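Local coordinates for spectinomycin phosphotransferase (Legionella pneumophila, PDB 3I1A), which probably phosphorylates spectinomycin at the expense of a nucleotide, conferring resistance to this antibiotic, at residues 183-188 with 315-320. Numbering follows the deposited sequence.
Sequences AAIHRL and EMFDPN. With DMS (dimethyl sulfoxide), chain D.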
loop_
_atom_site.group_PDB
_atom_site.type_symbol
_atom_site.label_atom_id
_atom_site.label_comp_id
_atom_site.label_asym_id
_atom_site.label_seq_id
_atom_site.Cartn_x
_atom_site.Cartn_y
_atom_site.Cartn_z
ATOM N N ALA A 183 21.295 -14.808 -10.899
ATOM C CA ALA A 183 21.535 -15.533 -9.645
ATOM C C ALA A 183 20.688 -14.954 -8.516
ATOM O O ALA A 183 20.083 -15.693 -7.729
ATOM C CB ALA A 183 22.993 -15.458 -9.282
ATOM N N ALA A 184 20.644 -13.630 -8.442
ATOM C CA ALA A 184 19.860 -12.981 -7.403
ATOM C C ALA A 184 18.376 -13.205 -7.650
ATOM O O ALA A 184 17.624 -13.406 -6.706
ATOM C CB ALA A 184 20.178 -11.474 -7.348
ATOM N N ILE A 185 17.950 -13.201 -8.916
ATOM C CA ILE A 185 16.528 -13.380 -9.204
ATOM C C ILE A 185 16.017 -14.781 -8.869
ATOM O O ILE A 185 14.917 -14.960 -8.306
ATOM C CB ILE A 185 16.247 -13.018 -10.664
ATOM C CG1 ILE A 185 16.545 -11.522 -10.839
ATOM C CG2 ILE A 185 14.811 -13.344 -11.054
ATOM C CD1 ILE A 185 16.511 -11.038 -12.286
ATOM N N HIS A 186 16.812 -15.780 -9.207
ATOM C CA HIS A 186 16.407 -17.141 -8.907
ATOM C C HIS A 186 16.415 -17.324 -7.386
ATOM O O HIS A 186 15.536 -17.984 -6.833
ATOM C CB HIS A 186 17.365 -18.128 -9.589
ATOM C CG HIS A 186 17.076 -18.335 -11.047
ATOM N ND1 HIS A 186 16.511 -19.493 -11.534
ATOM C CD2 HIS A 186 17.249 -17.522 -12.118
ATOM C CE1 HIS A 186 16.348 -19.387 -12.841
ATOM N NE2 HIS A 186 16.786 -18.201 -13.222
ATOM N N ARG A 187 17.389 -16.725 -6.711
ATOM C CA ARG A 187 17.468 -16.842 -5.251
ATOM C C ARG A 187 16.225 -16.236 -4.580
ATOM O O ARG A 187 15.686 -16.799 -3.618
ATOM C CB ARG A 187 18.749 -16.168 -4.728
ATOM C CG ARG A 187 18.895 -16.187 -3.196
ATOM C CD ARG A 187 20.219 -15.588 -2.731
ATOM N NE ARG A 187 20.280 -15.419 -1.276
ATOM C CZ ARG A 187 21.374 -15.080 -0.606
ATOM N NH1 ARG A 187 22.516 -14.880 -1.247
ATOM N NH2 ARG A 187 21.323 -14.915 0.713
ATOM N N LEU A 188 15.758 -15.089 -5.078
ATOM C CA LEU A 188 14.560 -14.469 -4.505
ATOM C C LEU A 188 13.379 -15.415 -4.639
ATOM O O LEU A 188 12.635 -15.634 -3.680
ATOM C CB LEU A 188 14.243 -13.135 -5.214
ATOM C CG LEU A 188 15.217 -12.004 -4.854
ATOM C CD1 LEU A 188 15.254 -10.965 -5.954
ATOM C CD2 LEU A 188 14.807 -11.388 -3.509
ATOM N N GLU A 315 16.422 -0.388 -9.380
ATOM C CA GLU A 315 16.685 0.169 -8.071
ATOM C C GLU A 315 16.588 -0.877 -6.978
ATOM O O GLU A 315 17.255 -0.748 -5.948
ATOM C CB GLU A 315 15.708 1.296 -7.775
ATOM C CG GLU A 315 16.031 2.565 -8.526
ATOM C CD GLU A 315 15.128 3.701 -8.115
ATOM O OE1 GLU A 315 15.515 4.862 -8.348
ATOM O OE2 GLU A 315 14.036 3.426 -7.564
ATOM N N MET A 316 15.753 -1.898 -7.183
ATOM C CA MET A 316 15.604 -2.945 -6.156
ATOM C C MET A 316 16.922 -3.636 -5.868
ATOM O O MET A 316 17.126 -4.197 -4.778
ATOM C CB MET A 316 14.582 -4.005 -6.596
ATOM C CG MET A 316 13.197 -3.429 -6.876
ATOM S SD MET A 316 11.895 -4.649 -7.202
ATOM C CE MET A 316 12.716 -5.785 -8.404
ATOM N N PHE A 317 17.818 -3.612 -6.852
ATOM C CA PHE A 317 19.125 -4.257 -6.717
ATOM C C PHE A 317 20.258 -3.330 -6.278
ATOM O O PHE A 317 21.423 -3.745 -6.224
ATOM C CB PHE A 317 19.493 -4.955 -8.042
ATOM C CG PHE A 317 18.517 -6.017 -8.449
ATOM C CD1 PHE A 317 17.327 -5.678 -9.100
ATOM C CD2 PHE A 317 18.745 -7.364 -8.121
ATOM C CE1 PHE A 317 16.380 -6.653 -9.420
ATOM C CE2 PHE A 317 17.799 -8.351 -8.433
ATOM C CZ PHE A 317 16.615 -8.001 -9.080
ATOM N N ASP A 318 19.931 -2.082 -5.958
ATOM C CA ASP A 318 20.968 -1.139 -5.524
ATOM C C ASP A 318 21.464 -1.400 -4.098
ATOM O O ASP A 318 20.822 -2.094 -3.312
ATOM C CB ASP A 318 20.461 0.304 -5.609
ATOM C CG ASP A 318 20.458 0.854 -7.034
ATOM O OD1 ASP A 318 21.198 0.335 -7.888
ATOM O OD2 ASP A 318 19.728 1.835 -7.286
ATOM N N PRO A 319 22.638 -0.846 -3.752
ATOM C CA PRO A 319 23.195 -1.027 -2.412
ATOM C C PRO A 319 22.196 -0.618 -1.342
ATOM O O PRO A 319 21.617 0.466 -1.402
ATOM C CB PRO A 319 24.420 -0.105 -2.420
ATOM C CG PRO A 319 24.867 -0.162 -3.816
ATOM C CD PRO A 319 23.552 -0.050 -4.588
ATOM N N ASN A 320 21.998 -1.493 -0.364
ATOM C CA ASN A 320 21.096 -1.224 0.748
ATOM C C ASN A 320 19.637 -1.135 0.331
ATOM O O ASN A 320 18.832 -0.539 1.049
ATOM C CB ASN A 320 21.468 0.091 1.453
ATOM C CG ASN A 320 22.954 0.240 1.696
ATOM O OD1 ASN A 320 23.450 1.360 1.874
ATOM N ND2 ASN A 320 23.678 -0.880 1.709
HETATM S S DMS D . 23.382 -13.512 -4.564
HETATM O O DMS D . 24.434 -14.288 -3.859
HETATM C C1 DMS D . 24.138 -12.695 -5.919
HETATM C C2 DMS D . 22.254 -14.625 -5.361
#
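Phe317 reaches from the loop between helices 303-315 and 322-329 onto helix 182-198, where Ala184, Ile185 and Leu188 receive the far end of its ring. The ring's CZ lies 3.9 Å from Ile185 CG1, and the two side chains cross at about a right angle. Ala184 comes in at the ring edge, near its plane, with its CB 4.1 Å from Phe317 CE2. Leu188 approaches the same carbon obliquely and more loosely, CD1 standing 4.4 Å from Phe317 CE2. No hydrogen bond spans the contact, which is wholly apolar and buries 118 Å² in all. With CG anti to the carbonyl carbon (chi1 -60°), the Phe317 ring is placed with CZ and CE2 against Ala184, Ile185 and Leu188.

Glu315 to Asp318 form a type I beta turn, closed by Asp318 N to Glu315 O at 3.0 Å, with Phe317 in its third position. Phe317 also meets Phe177 of helix 169-180 edge-to-face and touches Val323 of helix 322-329. Leu188 also packs on Ile285 and Ile289 of helix 274-297, while Phe327 lies against both Ala184 and Leu188.

On another side of helix 182-198, Arg187 extends its chain, CG anti to the backbone N (chi1 178°), past a dimethyl sulfoxide probably left from crystallisation. Arg187 NH1 gives the dimethyl sulfoxide O a weak, bent hydrogen bond of 3.3 Å (129°) in the guanidinium plane, and the same side chain makes a cation-pi contact with Phe327. Away from the nucleotide and magnesium sites, this is plain helix-to-loop packing within the helical part of an aminoglycoside phosphotransferase of the protein-kinase-like fold, an inter-helix turn lodging one aromatic among neighbouring helices.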